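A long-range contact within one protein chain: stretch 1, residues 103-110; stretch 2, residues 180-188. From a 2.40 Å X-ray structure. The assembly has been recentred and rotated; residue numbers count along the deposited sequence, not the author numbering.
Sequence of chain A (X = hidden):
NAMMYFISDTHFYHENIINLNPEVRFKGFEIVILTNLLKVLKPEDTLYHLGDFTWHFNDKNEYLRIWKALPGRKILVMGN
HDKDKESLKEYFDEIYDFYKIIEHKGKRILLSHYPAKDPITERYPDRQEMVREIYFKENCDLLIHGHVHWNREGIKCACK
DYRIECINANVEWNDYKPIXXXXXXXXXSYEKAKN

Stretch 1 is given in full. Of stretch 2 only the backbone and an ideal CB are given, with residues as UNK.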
# COMPACT_ATOMS: atom_id res chain seq x y z
N GLU A 103 -5.82 15.36 0.95
CA GLU A 103 -7.20 15.80 0.75
C GLU A 103 -7.53 15.61 -0.72
O GLU A 103 -6.79 16.05 -1.59
CB GLU A 103 -7.35 17.27 1.12
CG GLU A 103 -6.85 17.63 2.51
CD GLU A 103 -6.89 19.12 2.80
OE1 GLU A 103 -6.36 19.55 3.85
OE2 GLU A 103 -7.46 19.87 1.97
N HIS A 104 -8.65 14.97 -1.00
CA HIS A 104 -9.03 14.75 -2.38
C HIS A 104 -10.46 15.21 -2.62
O HIS A 104 -11.38 14.74 -1.94
CB HIS A 104 -8.89 13.27 -2.72
CG HIS A 104 -9.26 12.93 -4.14
ND1 HIS A 104 -10.26 12.04 -4.46
CD2 HIS A 104 -8.74 13.35 -5.31
CE1 HIS A 104 -10.34 11.93 -5.77
NE2 HIS A 104 -9.43 12.71 -6.31
N LYS A 105 -10.66 16.11 -3.57
CA LYS A 105 -11.99 16.61 -3.89
C LYS A 105 -12.82 16.77 -2.62
O LYS A 105 -13.88 16.15 -2.45
CB LYS A 105 -12.71 15.67 -4.87
CG LYS A 105 -12.19 15.79 -6.30
CD LYS A 105 -12.78 14.74 -7.22
CE LYS A 105 -12.18 14.85 -8.63
NZ LYS A 105 -12.56 13.72 -9.55
N GLY A 106 -12.30 17.59 -1.71
CA GLY A 106 -12.99 17.84 -0.46
C GLY A 106 -12.62 16.92 0.69
O GLY A 106 -12.03 17.37 1.68
N LYS A 107 -12.97 15.64 0.57
CA LYS A 107 -12.71 14.67 1.63
C LYS A 107 -11.24 14.53 2.02
O LYS A 107 -10.33 14.74 1.22
CB LYS A 107 -13.34 13.33 1.26
CG LYS A 107 -14.86 13.46 1.18
CD LYS A 107 -15.59 12.12 1.12
CE LYS A 107 -17.10 12.35 1.22
NZ LYS A 107 -17.87 11.07 1.18
N ARG A 108 -11.03 14.18 3.29
CA ARG A 108 -9.70 14.04 3.88
C ARG A 108 -9.32 12.56 4.00
O ARG A 108 -10.07 11.77 4.56
CB ARG A 108 -9.72 14.70 5.26
CG ARG A 108 -8.38 15.11 5.77
CD ARG A 108 -8.53 16.09 6.93
NE ARG A 108 -7.22 16.41 7.48
CZ ARG A 108 -6.98 17.38 8.36
NH1 ARG A 108 -7.98 18.15 8.79
NH2 ARG A 108 -5.75 17.58 8.81
N ILE A 109 -8.14 12.22 3.48
CA ILE A 109 -7.67 10.84 3.48
C ILE A 109 -6.41 10.50 4.29
O ILE A 109 -5.35 11.12 4.12
CB ILE A 109 -7.42 10.35 2.03
CG1 ILE A 109 -8.63 10.67 1.15
CG2 ILE A 109 -7.17 8.84 2.04
CD1 ILE A 109 -8.40 10.39 -0.33
N LEU A 110 -6.55 9.51 5.16
CA LEU A 110 -5.45 9.03 5.99
C LEU A 110 -4.82 7.86 5.26
O LEU A 110 -5.50 6.90 4.88
CB LEU A 110 -5.95 8.53 7.35
CG LEU A 110 -5.02 8.57 8.58
CD1 LEU A 110 -5.32 7.38 9.45
CD2 LEU A 110 -3.57 8.56 8.19
N UNK A 180 -7.04 3.13 -8.22
CA UNK A 180 -7.10 4.47 -8.78
C UNK A 180 -7.84 5.41 -7.85
O UNK A 180 -8.52 4.97 -6.91
CB UNK A 180 -7.77 4.45 -10.15
N UNK A 181 -7.69 6.71 -8.09
CA UNK A 181 -8.37 7.70 -7.28
C UNK A 181 -9.85 7.62 -7.65
O UNK A 181 -10.70 8.28 -7.05
CB UNK A 181 -7.80 9.10 -7.50
N UNK A 182 -10.14 6.81 -8.66
CA UNK A 182 -11.51 6.63 -9.12
C UNK A 182 -12.31 5.91 -8.05
O UNK A 182 -13.37 6.38 -7.64
CB UNK A 182 -11.55 5.86 -10.44
N UNK A 183 -11.79 4.78 -7.60
CA UNK A 183 -12.45 3.98 -6.58
C UNK A 183 -12.68 4.75 -5.28
O UNK A 183 -13.52 4.36 -4.46
CB UNK A 183 -11.62 2.72 -6.30
N UNK A 184 -11.94 5.84 -5.09
CA UNK A 184 -12.09 6.67 -3.89
C UNK A 184 -13.37 7.46 -4.08
O UNK A 184 -14.17 7.61 -3.16
CB UNK A 184 -10.89 7.59 -3.66
N UNK A 185 -13.55 7.97 -5.30
CA UNK A 185 -14.71 8.75 -5.68
C UNK A 185 -15.98 7.92 -5.60
O UNK A 185 -17.05 8.44 -5.27
CB UNK A 185 -14.53 9.31 -7.09
N UNK A 186 -15.86 6.64 -5.90
CA UNK A 186 -17.01 5.74 -5.84
C UNK A 186 -17.59 5.78 -4.43
O UNK A 186 -18.69 5.31 -4.20
CB UNK A 186 -16.62 4.31 -6.23
N UNK A 187 -16.83 6.34 -3.50
CA UNK A 187 -17.27 6.45 -2.11
C UNK A 187 -17.81 7.86 -1.86
O UNK A 187 -18.97 8.03 -1.47
CB UNK A 187 -16.12 6.13 -1.15
N UNK A 188 -16.96 8.86 -2.09
CA UNK A 188 -17.31 10.27 -1.90
C UNK A 188 -18.74 10.57 -2.38
O UNK A 188 -19.51 11.14 -1.57
CB UNK A 188 -16.31 11.16 -2.64

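Stretch 1 is a hairpin: two strand segments joined by a turn at Lys-105 and Gly-106. It offers stretch 2 the ring of His-104, the long chains of Lys-105 and Lys-107, and the apolar end of Ile-109. Stretch 2 turns through a short helical segment beside it.

Position 180 lies before the helical turn, and nothing of stretch 1 is within 5.5 Å of its ideal CB. Stretch 1 therefore sets no demand. A small polar residue that can cap the turn would suit. The residue is Ser-180, whose OG accepts a weak capping bond from the backbone N of position 182, at 3.4 Å.

At position 181 CA-to-CB points toward stretch 1, and the ring of His-104 lies near the ideal CB. The ammonium group of Lys-105 is also in this region. A polar or acidic chain of medium length would suit, and so would an apolar one packing on the ring. The residue is Glu-181, with chi1 in p and chi2 in t. It lies against the His-104 ring, oblique to it. Its OE1 is 4.5 Å from Lys-105 NZ, beyond a salt bridge but favourable in charge. Its OE2 is hydrogen-bonded elsewhere in the structure.

At position 182 CA-to-CB points away, so many residues would fit. It is Arg-182, whose end comes back nearer to stretch 1. Position 183 is out of reach of stretch 1 and is equally free. It is Glu-183, whose OE1 accepts from Ser-180 N at 3.0 Å and so ties the start of the turn together.

Position 184 points toward stretch 1. The ideal CB is 5.0 Å from Ile-109 CD1, with the His-104 ring nearby. The methyl group favours an apolar chain, and leucine, isoleucine, valine or methionine could all be considered. The residue is Ile-184. Its CD1 packs on Ile-109 CD1 at 3.9 Å, and its CG2 also approaches the His-104 ring.

Position 185 also points toward stretch 1. Its ideal CB is 5.4 Å from Lys-105 NZ, with the His-104 ring nearby. With a positive charge at this range, an acid, short or longer, or another acceptor would suit. The residue is Asp-185. Its OD1 forms a salt bridge with Lys-105 NZ at 3.4 Å, the hydrogen bond within it being weak. The same OD1 also makes a salt bridge with Arg-182 NH2, at 3.4 Å, so one carboxylate oxygen serves two cations.

Position 186 is out of reach and would take most residues. It is Lys-186. Position 187 points toward stretch 1, but no atom there is within 5.5 Å of its ideal CB. With open space on this side and no partner of stretch 1 in reach, polar and apolar chains would both be acceptable. It is Leu-187, which covers little.

Position 188 points toward stretch 1, with Lys-107 CD 3.9 Å from its ideal CB. The methylenes of Lys-107 suit an aliphatic chain, branched or not. The residue is Ile-188, the largest contributor of stretch 2. Its CG1 is 3.5 Å from Lys-107 CD, and its CD1 reaches Lys-105 CB at 4.0 Å. Lys-107 NZ donates a hydrogen bond to Ile-188 O at 3.2 Å, a bond that does not depend on the side chain here.

Stretch 2 (180-188) SEREIDKLI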
# COMPACT_ATOMS: atom_id res chain seq x y z
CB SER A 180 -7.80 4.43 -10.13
OG SER A 180 -7.73 5.69 -10.77
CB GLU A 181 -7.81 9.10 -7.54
CG GLU A 181 -8.21 9.72 -8.87
CD GLU A 181 -7.78 11.18 -8.98
OE1 GLU A 181 -8.41 11.97 -9.69
OE2 GLU A 181 -6.69 11.53 -8.30
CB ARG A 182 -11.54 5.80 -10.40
CG ARG A 182 -11.06 6.55 -11.64
CD ARG A 182 -12.23 7.08 -12.49
NE ARG A 182 -13.01 8.14 -11.83
CZ ARG A 182 -14.20 7.97 -11.26
NH1 ARG A 182 -14.79 6.78 -11.25
NH2 ARG A 182 -14.82 9.01 -10.70
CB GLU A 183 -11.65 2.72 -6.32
CG GLU A 183 -11.74 1.74 -7.47
CD GLU A 183 -10.50 0.89 -7.62
OE1 GLU A 183 -9.46 1.42 -8.08
OE2 GLU A 183 -10.56 -0.32 -7.29
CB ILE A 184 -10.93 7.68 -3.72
CG1 ILE A 184 -9.60 6.94 -3.57
CG2 ILE A 184 -11.17 8.56 -2.50
CD1 ILE A 184 -8.42 7.85 -3.35
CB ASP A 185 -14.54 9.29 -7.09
CG ASP A 185 -13.36 10.23 -7.21
OD1 ASP A 185 -12.95 10.55 -8.34
OD2 ASP A 185 -12.84 10.65 -6.15
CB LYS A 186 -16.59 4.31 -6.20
CG LYS A 186 -15.68 4.19 -7.44
CD LYS A 186 -16.22 4.95 -8.65
CE LYS A 186 -17.58 4.44 -9.11
NZ LYS A 186 -18.18 5.27 -10.21
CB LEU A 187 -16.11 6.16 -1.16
CG LEU A 187 -15.45 4.80 -1.34
CD1 LEU A 187 -14.24 4.69 -0.43
CD2 LEU A 187 -16.44 3.69 -1.04
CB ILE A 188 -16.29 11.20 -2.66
CG1 ILE A 188 -16.45 12.65 -2.20
CG2 ILE A 188 -16.52 11.12 -4.17
CD1 ILE A 188 -15.42 13.59 -2.79
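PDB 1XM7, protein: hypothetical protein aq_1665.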